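PDB 3H75: periplasmic sugar-binding domain protein from Pseudomonas fluorescens Pf-5, which probably binds a carbohydrate in the periplasm as a member of the bacterial solute-binding protein 2 family. Local coordinates for residues Thr4-Leu9 against Leu35-Leu40; Gln47-Gln52 against Pro76-Leu81; Arg60-Tyr65 against Ser85-Phe90. All coordinates share one frame; numbering follows the deposited sequence.

How the interactions relate
All three contacts belong to one of the two alpha/beta domains, the one whose sheet begins in the order 36-41, 5-10, 65-69, 88-93. Interaction 1 pairs the first two of these strands; interaction 3, its centre about 10 Å away from that of interaction 1, brings the next two together where they start. Ser5 OG lies 2.8 Å from Asp64 N, a probable hydrogen bond joining these two pairs. Interaction 2 sets two helices side by side on one face of this sheet, its centre about 16 Å from that of interaction 1; Thr49 CG2 meets Leu9 CD1 at 3.7 Å. Interactions 2 and 3 touch through Leu79 CD2 and Leu89 CD1, 3.5 Å apart.

Interaction 1 (Thr4-Leu9 against Leu35-Leu40); sequences TSVVFL and LDLRIL
Strands 5-10 and 36-41, with helix 17-33 between them in the chain, form the first beta-alpha-beta unit of the domain and run as parallel neighbours; the axes of the segments 5-9 and 36-40 come within 4.7 Å and run 14° from parallel. Five backbone hydrogen bonds zip them together in the alternating parallel pattern. Asp36 N gives to Thr4 O at 2.8 Å, and Asp36 O takes the N-H of Val6. Val6 O then receives Arg38 N, Arg38 O receives Phe8 N, and Leu40 N closes the ladder on Phe8 O at 2.9 Å. Each N-H arrives nearly along the C=O axis of its acceptor.

Side chains alternate between two faces. On one, Val6 CG1 stands 4.2 Å from Leu37 CD1, and Ile39 CG2 approaches the Phe8 ring obliquely at CD2. Helix 17-33 covers this face, its Tyr22 ring meeting that of Phe8, while Leu270 of helix 265-277 touches Val6 and Leu37. The other face carries Ser5, Val7, Leu9 and their partners. There Leu9 and Leu40 lie alongside each other, pointing the same way, with CG of each anti to its carbonyl carbon; Leu9 CD2 and Leu40 CD1 are 3.8 Å apart. Leu40 CD1 also reaches obliquely across to Val7 CG1, at 4.2 Å. Where the pairing begins, Thr4 CB and Leu35 CD2 are pressed to 3.5 Å, tighter than usual for two carbons.

Polar cohesion therefore lies in the backbone, while the side chains add mainly apolar contact. Strand 5-10 brings buried valines, Phe8 and Leu9 to the pair, whereas the outermost strand 36-41 sets the charged groups of Asp36 and Arg38 among its apolar residues, a chemistry that suits an inner strand and a sheet edge respectively.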
loop_
_atom_site.group_PDB
_atom_site.type_symbol
_atom_site.label_atom_id
_atom_site.label_comp_id
_atom_site.label_asym_id
_atom_site.label_seq_id
_atom_site.Cartn_x
_atom_site.Cartn_y
_atom_site.Cartn_z
ATOM N N THR A 4 -20.964 11.990 -11.624
ATOM C CA THR A 4 -20.928 10.944 -10.613
ATOM C C THR A 4 -20.002 11.454 -9.512
ATOM O O THR A 4 -18.902 11.928 -9.793
ATOM C CB THR A 4 -20.371 9.635 -11.192
ATOM O OG1 THR A 4 -21.230 9.187 -12.248
ATOM C CG2 THR A 4 -20.294 8.563 -10.118
ATOM N N SER A 5 -20.452 11.364 -8.266
ATOM C CA SER A 5 -19.663 11.859 -7.145
ATOM C C SER A 5 -19.142 10.764 -6.229
ATOM O O SER A 5 -19.835 9.790 -5.937
ATOM C CB SER A 5 -20.495 12.843 -6.325
ATOM O OG SER A 5 -21.688 12.230 -5.870
ATOM N N VAL A 6 -17.913 10.952 -5.764
ATOM C CA VAL A 6 -17.265 10.003 -4.870
ATOM C C VAL A 6 -16.543 10.743 -3.750
ATOM O O VAL A 6 -15.911 11.775 -3.982
ATOM C CB VAL A 6 -16.212 9.154 -5.626
ATOM C CG1 VAL A 6 -15.523 8.196 -4.666
ATOM C CG2 VAL A 6 -16.871 8.387 -6.762
ATOM N N VAL A 7 -16.665 10.230 -2.532
ATOM C CA VAL A 7 -15.965 10.802 -1.392
ATOM C C VAL A 7 -15.057 9.691 -0.886
ATOM O O VAL A 7 -15.511 8.566 -0.656
ATOM C CB VAL A 7 -16.923 11.225 -0.254
ATOM C CG1 VAL A 7 -16.115 11.584 0.991
ATOM C CG2 VAL A 7 -17.754 12.424 -0.689
ATOM N N PHE A 8 -13.770 9.989 -0.749
ATOM C CA PHE A 8 -12.829 8.996 -0.251
ATOM C C PHE A 8 -12.297 9.431 1.096
ATOM O O PHE A 8 -11.828 10.560 1.249
ATOM C CB PHE A 8 -11.654 8.800 -1.225
ATOM C CG PHE A 8 -10.549 7.922 -0.678
ATOM C CD1 PHE A 8 -10.833 6.659 -0.168
ATOM C CD2 PHE A 8 -9.228 8.359 -0.670
ATOM C CE1 PHE A 8 -9.821 5.844 0.343
ATOM C CE2 PHE A 8 -8.206 7.548 -0.161
ATOM C CZ PHE A 8 -8.505 6.293 0.345
ATOM N N LEU A 9 -12.387 8.535 2.072
ATOM C CA LEU A 9 -11.884 8.804 3.417
ATOM C C LEU A 9 -10.461 8.244 3.490
ATOM O O LEU A 9 -10.255 7.038 3.673
ATOM C CB LEU A 9 -12.792 8.146 4.463
ATOM C CG LEU A 9 -14.273 8.519 4.315
ATOM C CD1 LEU A 9 -15.081 7.862 5.428
ATOM C CD2 LEU A 9 -14.443 10.044 4.359
ATOM N N LEU A 35 -15.329 12.616 -12.990
ATOM C CA LEU A 35 -15.958 12.318 -11.711
ATOM C C LEU A 35 -15.732 13.458 -10.729
ATOM O O LEU A 35 -14.711 14.149 -10.785
ATOM C CB LEU A 35 -15.376 11.031 -11.106
ATOM C CG LEU A 35 -15.528 9.709 -11.861
ATOM C CD1 LEU A 35 -14.826 8.592 -11.089
ATOM C CD2 LEU A 35 -16.997 9.389 -12.038
ATOM N N ASP A 36 -16.695 13.650 -9.835
ATOM C CA ASP A 36 -16.604 14.675 -8.809
ATOM C C ASP A 36 -16.054 13.967 -7.575
ATOM O O ASP A 36 -16.770 13.231 -6.900
ATOM C CB ASP A 36 -17.991 15.263 -8.527
ATOM C CG ASP A 36 -18.035 16.077 -7.250
ATOM O OD1 ASP A 36 -16.998 16.663 -6.874
ATOM O OD2 ASP A 36 -19.114 16.140 -6.627
ATOM N N LEU A 37 -14.773 14.188 -7.296
ATOM C CA LEU A 37 -14.115 13.541 -6.166
ATOM C C LEU A 37 -13.721 14.474 -5.034
ATOM O O LEU A 37 -13.189 15.564 -5.254
ATOM C CB LEU A 37 -12.857 12.813 -6.648
ATOM C CG LEU A 37 -11.870 12.306 -5.593
ATOM C CD1 LEU A 37 -12.453 11.107 -4.844
ATOM C CD2 LEU A 37 -10.571 11.916 -6.288
ATOM N N ARG A 38 -13.983 14.024 -3.816
ATOM C CA ARG A 38 -13.623 14.770 -2.625
ATOM C C ARG A 38 -12.865 13.806 -1.718
ATOM O O ARG A 38 -13.321 12.693 -1.458
ATOM C CB ARG A 38 -14.876 15.298 -1.928
ATOM C CG ARG A 38 -15.622 16.341 -2.746
ATOM C CD ARG A 38 -16.869 16.824 -2.023
ATOM N NE ARG A 38 -16.616 17.000 -0.599
ATOM C CZ ARG A 38 -15.619 17.722 -0.097
ATOM N NH1 ARG A 38 -14.771 18.350 -0.902
ATOM N NH2 ARG A 38 -15.459 17.803 1.214
ATOM N N ILE A 39 -11.695 14.231 -1.259
ATOM C CA ILE A 39 -10.873 13.406 -0.391
ATOM C C ILE A 39 -10.757 14.046 0.982
ATOM O O ILE A 39 -10.332 15.199 1.107
ATOM C CB ILE A 39 -9.453 13.216 -0.978
ATOM C CG1 ILE A 39 -9.539 12.462 -2.308
ATOM C CG2 ILE A 39 -8.577 12.454 0.011
ATOM C CD1 ILE A 39 -8.214 12.333 -3.036
ATOM N N LEU A 40 -11.153 13.299 2.008
ATOM C CA LEU A 40 -11.087 13.776 3.384
ATOM C C LEU A 40 -9.996 13.013 4.126
ATOM O O LEU A 40 -10.056 11.790 4.241
ATOM C CB LEU A 40 -12.424 13.549 4.091
ATOM C CG LEU A 40 -13.677 14.127 3.430
ATOM C CD1 LEU A 40 -14.896 13.795 4.285
ATOM C CD2 LEU A 40 -13.530 15.632 3.275
#

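Interaction 2 (Gln47-Gln52 against Pro76-Leu81)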
loop_
_atom_site.group_PDB
_atom_site.type_symbol
_atom_site.label_atom_id
_atom_site.label_comp_id
_atom_site.label_asym_id
_atom_site.label_seq_id
_atom_site.Cartn_x
_atom_site.Cartn_y
_atom_site.Cartn_z
ATOM N N GLN A 47 -10.645 7.712 14.316
ATOM C CA GLN A 47 -11.899 8.248 14.813
ATOM C C GLN A 47 -12.391 9.390 13.928
ATOM O O GLN A 47 -13.592 9.648 13.853
ATOM C CB GLN A 47 -11.744 8.710 16.261
ATOM C CG GLN A 47 -11.592 7.552 17.241
ATOM C CD GLN A 47 -12.756 6.574 17.169
ATOM O OE1 GLN A 47 -13.918 6.962 17.292
ATOM N NE2 GLN A 47 -12.446 5.298 16.973
ATOM N N ASN A 48 -11.473 10.071 13.245
ATOM C CA ASN A 48 -11.887 11.154 12.363
ATOM C C ASN A 48 -12.587 10.593 11.132
ATOM O O ASN A 48 -13.503 11.210 10.595
ATOM C CB ASN A 48 -10.692 12.005 11.935
ATOM C CG ASN A 48 -10.119 12.811 13.078
ATOM O OD1 ASN A 48 -10.820 13.128 14.045
ATOM N ND2 ASN A 48 -8.844 13.165 12.970
ATOM N N THR A 49 -12.146 9.424 10.679
ATOM C CA THR A 49 -12.758 8.784 9.521
ATOM C C THR A 49 -14.198 8.419 9.870
ATOM O O THR A 49 -15.117 8.633 9.082
ATOM C CB THR A 49 -11.988 7.506 9.129
ATOM O OG1 THR A 49 -10.651 7.859 8.741
ATOM C CG2 THR A 49 -12.676 6.789 7.967
ATOM N N LEU A 50 -14.388 7.879 11.069
ATOM C CA LEU A 50 -15.719 7.495 11.512
ATOM C C LEU A 50 -16.628 8.714 11.601
ATOM O O LEU A 50 -17.768 8.677 11.146
ATOM C CB LEU A 50 -15.643 6.807 12.876
ATOM C CG LEU A 50 -16.974 6.404 13.516
ATOM C CD1 LEU A 50 -17.693 5.381 12.644
ATOM C CD2 LEU A 50 -16.697 5.819 14.892
ATOM N N GLN A 51 -16.120 9.798 12.178
ATOM C CA GLN A 51 -16.916 11.009 12.319
ATOM C C GLN A 51 -17.248 11.620 10.963
ATOM O O GLN A 51 -18.343 12.137 10.768
ATOM C CB GLN A 51 -16.181 12.028 13.189
ATOM C CG GLN A 51 -17.097 13.043 13.860
ATOM C CD GLN A 51 -18.165 12.382 14.713
ATOM O OE1 GLN A 51 -17.885 11.442 15.456
ATOM N NE2 GLN A 51 -19.394 12.880 14.617
ATOM N N GLN A 52 -16.300 11.560 10.029
ATOM C CA GLN A 52 -16.519 12.097 8.691
ATOM C C GLN A 52 -17.639 11.329 8.000
ATOM O O GLN A 52 -18.483 11.924 7.339
ATOM C CB GLN A 52 -15.231 12.015 7.863
ATOM C CG GLN A 52 -14.172 13.011 8.328
ATOM C CD GLN A 52 -12.790 12.680 7.810
ATOM O OE1 GLN A 52 -12.552 11.583 7.306
ATOM N NE2 GLN A 52 -11.865 13.621 7.943
ATOM N N PRO A 76 -16.500 -1.487 10.207
ATOM C CA PRO A 76 -17.782 -2.111 10.561
ATOM C C PRO A 76 -18.824 -1.086 11.007
ATOM O O PRO A 76 -19.996 -1.183 10.641
ATOM C CB PRO A 76 -17.400 -3.066 11.688
ATOM C CG PRO A 76 -16.005 -3.468 11.321
ATOM C CD PRO A 76 -15.390 -2.141 10.924
ATOM N N GLN A 77 -18.394 -0.102 11.792
ATOM C CA GLN A 77 -19.310 0.925 12.276
ATOM C C GLN A 77 -19.842 1.762 11.119
ATOM O O GLN A 77 -21.015 2.128 11.098
ATOM C CB GLN A 77 -18.617 1.824 13.305
ATOM C CG GLN A 77 -18.003 1.067 14.474
ATOM C CD GLN A 77 -17.630 1.972 15.634
ATOM O OE1 GLN A 77 -16.837 1.600 16.501
ATOM N NE2 GLN A 77 -18.214 3.165 15.663
ATOM N N ILE A 78 -18.983 2.064 10.152
ATOM C CA ILE A 78 -19.411 2.849 9.001
ATOM C C ILE A 78 -20.402 2.053 8.154
ATOM O O ILE A 78 -21.341 2.615 7.591
ATOM C CB ILE A 78 -18.197 3.276 8.142
ATOM C CG1 ILE A 78 -17.353 4.282 8.931
ATOM C CG2 ILE A 78 -18.667 3.875 6.818
ATOM C CD1 ILE A 78 -16.116 4.785 8.197
ATOM N N LEU A 79 -20.198 0.742 8.069
ATOM C CA LEU A 79 -21.100 -0.111 7.302
ATOM C C LEU A 79 -22.498 -0.077 7.918
ATOM O O LEU A 79 -23.496 0.033 7.206
ATOM C CB LEU A 79 -20.578 -1.548 7.277
ATOM C CG LEU A 79 -19.338 -1.784 6.411
ATOM C CD1 LEU A 79 -18.791 -3.184 6.655
ATOM C CD2 LEU A 79 -19.704 -1.591 4.946
ATOM N N ARG A 80 -22.564 -0.164 9.242
ATOM C CA ARG A 80 -23.845 -0.139 9.936
ATOM C C ARG A 80 -24.516 1.229 9.845
ATOM O O ARG A 80 -25.739 1.321 9.750
ATOM C CB ARG A 80 -23.668 -0.526 11.408
ATOM C CG ARG A 80 -23.290 -1.987 11.628
ATOM C CD ARG A 80 -23.454 -2.394 13.091
ATOM N NE ARG A 80 -22.470 -1.767 13.971
ATOM C CZ ARG A 80 -21.178 -2.083 13.996
ATOM N NH1 ARG A 80 -20.705 -3.020 13.186
ATOM N NH2 ARG A 80 -20.360 -1.463 14.835
ATOM N N LEU A 81 -23.715 2.290 9.872
ATOM C CA LEU A 81 -24.249 3.644 9.794
ATOM C C LEU A 81 -24.749 3.998 8.398
ATOM O O LEU A 81 -25.648 4.826 8.247
ATOM C CB LEU A 81 -23.188 4.659 10.233
ATOM C CG LEU A 81 -23.042 4.929 11.736
ATOM C CD1 LEU A 81 -22.942 3.624 12.507
ATOM C CD2 LEU A 81 -21.816 5.793 11.978
HETATM O O HOH W 1 -14.944 3.750 17.762
#
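Leu50 is the side chain that bridges helix 46-58 and helix 74-82. From CB the chain leaves with CG anti to the backbone N (chi1 177°), which swings the branch toward the second helix and brings CG near the Gln77 amide nitrogen. At the fork the two methyls part company. CD1 sits 3.7 Å from Gln77 CB. It also packs against Ile78 CG1 at 3.9 Å and, more loosely, against Leu81 CD2, so one methyl touches three residues spread over a turn of the opposing helix. CD2 comes closest to the amide of Gln77, lying 3.2 Å from NE2, a close meeting of methyl and amide nitrogen that CD1 also borders.

The Gln77 chain, extended beyond CG, crosses Leu50 at about a right angle. Its other amide atom, OE1, accepts from a water 3.1 Å away, and that water in turn accepts from Gln47 NE2 at 3.0 Å. This water bridge spans the two helices and is consistent with the turn of the Gln77 amide, with oxygen toward the water and NE2 toward Leu50. On the sheet side of Leu50, Ile78 CD1 reaches Thr49 CG2 at 4.0 Å, the two side chains crossing almost squarely. Ile78 continues onto Leu66 and Leu68 of strand 65-69 and onto Phe57, while Thr49 rests on Leu9.

The contact thus grades from buried aliphatic carbon next to the sheet to water-linked amides farther out. The two helix segments run nearly parallel, 5° apart with axes 9.9 Å from each other. Consecutive helices laid side by side on one face of a parallel sheet, each leading into the next strand, are typical of the Rossmann-like domains of periplasmic binding proteins.

Interaction 3 (Arg60-Tyr65 against Ser85-Phe90)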
loop_
_atom_site.group_PDB
_atom_site.type_symbol
_atom_site.label_atom_id
_atom_site.label_comp_id
_atom_site.label_asym_id
_atom_site.label_seq_id
_atom_site.Cartn_x
_atom_site.Cartn_y
_atom_site.Cartn_z
ATOM N N ARG A 60 -27.002 16.547 3.845
ATOM C CA ARG A 60 -27.662 16.571 2.546
ATOM C C ARG A 60 -26.607 16.503 1.451
ATOM O O ARG A 60 -25.406 16.502 1.736
ATOM C CB ARG A 60 -28.494 17.849 2.396
ATOM C CG ARG A 60 -29.835 17.809 3.119
ATOM C CD ARG A 60 -30.472 19.192 3.189
ATOM N NE ARG A 60 -30.519 19.855 1.888
ATOM C CZ ARG A 60 -31.208 19.412 0.840
ATOM N NH1 ARG A 60 -31.917 18.295 0.929
ATOM N NH2 ARG A 60 -31.187 20.090 -0.301
ATOM N N ASP A 61 -27.052 16.452 0.201
ATOM C CA ASP A 61 -26.133 16.373 -0.927
ATOM C C ASP A 61 -25.109 15.271 -0.691
ATOM O O ASP A 61 -23.903 15.516 -0.697
ATOM C CB ASP A 61 -25.415 17.710 -1.127
ATOM C CG ASP A 61 -26.347 18.805 -1.610
ATOM O OD1 ASP A 61 -26.909 18.663 -2.718
ATOM O OD2 ASP A 61 -26.517 19.805 -0.883
ATOM N N LYS A 62 -25.601 14.057 -0.468
ATOM C CA LYS A 62 -24.731 12.912 -0.238
ATOM C C LYS A 62 -24.087 12.504 -1.559
ATOM O O LYS A 62 -24.669 12.689 -2.630
ATOM C CB LYS A 62 -25.535 11.733 0.317
ATOM C CG LYS A 62 -26.226 11.992 1.641
ATOM C CD LYS A 62 -27.033 10.776 2.071
ATOM C CE LYS A 62 -27.774 11.026 3.371
ATOM N NZ LYS A 62 -28.761 12.133 3.244
ATOM N N PRO A 63 -22.870 11.947 -1.504
ATOM C CA PRO A 63 -22.192 11.526 -2.731
ATOM C C PRO A 63 -22.811 10.229 -3.238
ATOM O O PRO A 63 -23.519 9.542 -2.498
ATOM C CB PRO A 63 -20.753 11.331 -2.270
ATOM C CG PRO A 63 -20.940 10.791 -0.880
ATOM C CD PRO A 63 -22.029 11.691 -0.321
ATOM N N ASP A 64 -22.557 9.891 -4.495
ATOM C CA ASP A 64 -23.089 8.649 -5.038
ATOM C C ASP A 64 -22.360 7.481 -4.384
ATOM O O ASP A 64 -22.967 6.462 -4.056
ATOM C CB ASP A 64 -22.892 8.586 -6.556
ATOM C CG ASP A 64 -23.703 9.629 -7.295
ATOM O OD1 ASP A 64 -24.903 9.770 -6.988
ATOM O OD2 ASP A 64 -23.147 10.303 -8.188
ATOM N N TYR A 65 -21.053 7.651 -4.193
ATOM C CA TYR A 65 -20.205 6.624 -3.595
ATOM C C TYR A 65 -19.372 7.151 -2.434
ATOM O O TYR A 65 -18.940 8.309 -2.433
ATOM C CB TYR A 65 -19.233 6.065 -4.640
ATOM C CG TYR A 65 -19.890 5.435 -5.841
ATOM C CD1 TYR A 65 -20.212 4.079 -5.850
ATOM C CD2 TYR A 65 -20.207 6.199 -6.964
ATOM C CE1 TYR A 65 -20.838 3.496 -6.952
ATOM C CE2 TYR A 65 -20.835 5.627 -8.069
ATOM C CZ TYR A 65 -21.147 4.277 -8.053
ATOM O OH TYR A 65 -21.785 3.715 -9.135
ATOM N N SER A 85 -28.808 4.934 3.776
ATOM C CA SER A 85 -28.303 6.240 3.368
ATOM C C SER A 85 -28.431 6.473 1.868
ATOM O O SER A 85 -28.402 7.611 1.407
ATOM C CB SER A 85 -26.834 6.385 3.766
ATOM O OG SER A 85 -26.019 5.529 2.984
ATOM N N GLY A 86 -28.560 5.391 1.108
ATOM C CA GLY A 86 -28.675 5.515 -0.332
ATOM C C GLY A 86 -27.319 5.670 -0.993
ATOM O O GLY A 86 -27.218 5.747 -2.217
ATOM N N ILE A 87 -26.269 5.723 -0.179
ATOM C CA ILE A 87 -24.913 5.863 -0.693
ATOM C C ILE A 87 -24.303 4.487 -0.913
ATOM O O ILE A 87 -24.420 3.604 -0.063
ATOM C CB ILE A 87 -24.011 6.629 0.291
ATOM C CG1 ILE A 87 -24.608 8.008 0.576
ATOM C CG2 ILE A 87 -22.602 6.773 -0.291
ATOM C CD1 ILE A 87 -23.824 8.815 1.596
ATOM N N LYS A 88 -23.666 4.309 -2.064
ATOM C CA LYS A 88 -23.018 3.046 -2.391
ATOM C C LYS A 88 -21.634 3.071 -1.753
ATOM O O LYS A 88 -20.935 4.082 -1.819
ATOM C CB LYS A 88 -22.903 2.888 -3.910
ATOM C CG LYS A 88 -24.242 2.710 -4.625
ATOM C CD LYS A 88 -24.053 2.631 -6.132
ATOM C CE LYS A 88 -25.368 2.368 -6.849
ATOM N NZ LYS A 88 -25.159 2.209 -8.315
ATOM N N LEU A 89 -21.243 1.968 -1.126
ATOM C CA LEU A 89 -19.944 1.898 -0.470
ATOM C C LEU A 89 -18.932 1.067 -1.232
ATOM O O LEU A 89 -19.279 0.075 -1.873
ATOM C CB LEU A 89 -20.080 1.298 0.928
ATOM C CG LEU A 89 -21.018 1.963 1.933
ATOM C CD1 LEU A 89 -20.956 1.195 3.245
ATOM C CD2 LEU A 89 -20.618 3.406 2.140
ATOM N N PHE A 90 -17.672 1.476 -1.143
ATOM C CA PHE A 90 -16.593 0.749 -1.788
ATOM C C PHE A 90 -15.453 0.655 -0.782
ATOM O O PHE A 90 -14.899 1.671 -0.358
ATOM C CB PHE A 90 -16.129 1.468 -3.051
ATOM C CG PHE A 90 -15.442 0.565 -4.029
ATOM C CD1 PHE A 90 -16.119 -0.518 -4.576
ATOM C CD2 PHE A 90 -14.115 0.780 -4.385
ATOM C CE1 PHE A 90 -15.486 -1.385 -5.469
ATOM C CE2 PHE A 90 -13.472 -0.077 -5.273
ATOM C CZ PHE A 90 -14.160 -1.165 -5.817
HETATM O O HOH W 2 -25.683 6.212 -4.348
HETATM O O HOH W 3 -24.233 5.054 -9.090
#
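Lys88 N donates to Asp64 O at 3.0 Å, the hydrogen bond that opens the parallel pairing of Tyr65 with Lys88. Along this bridge the extended Lys88 chain runs beside the Tyr65 ring, pointing the same way, with CD 3.4 Å from CE1. Ile87 CD1 rests against Lys62 CB at 3.6 Å and, on the same side, Pro63 CD at 3.9 Å. Lys62 crosses over Ile87 and bends at its end, where NZ bonds to Gly59 O.

A second shell holds these groups. One water donates to both Asp64 O and Gly86 O, giving Asp64 O a second donor. Ser85 OG, also hydrogen-bonded to Ser82 O, accepts from Ile87 N at 3.2 Å, an ST turn leading into the strand. Another water links Tyr65 OH to Lys88 NZ, and both also reach Asp276, by a hydrogen bond and a salt bridge respectively. An alanine at Tyr65 would remove the ring beside Lys88 and the hydroxyl, and would probably leave the Lys88 chain and Asp276 less well fixed.

Tyr65 leans on Leu273 and Ala277 of helix 265-277; on the opposite face Pro63 packs on Ser5 and Val7 of strand 5-10, and Leu89 meets helix 74-82.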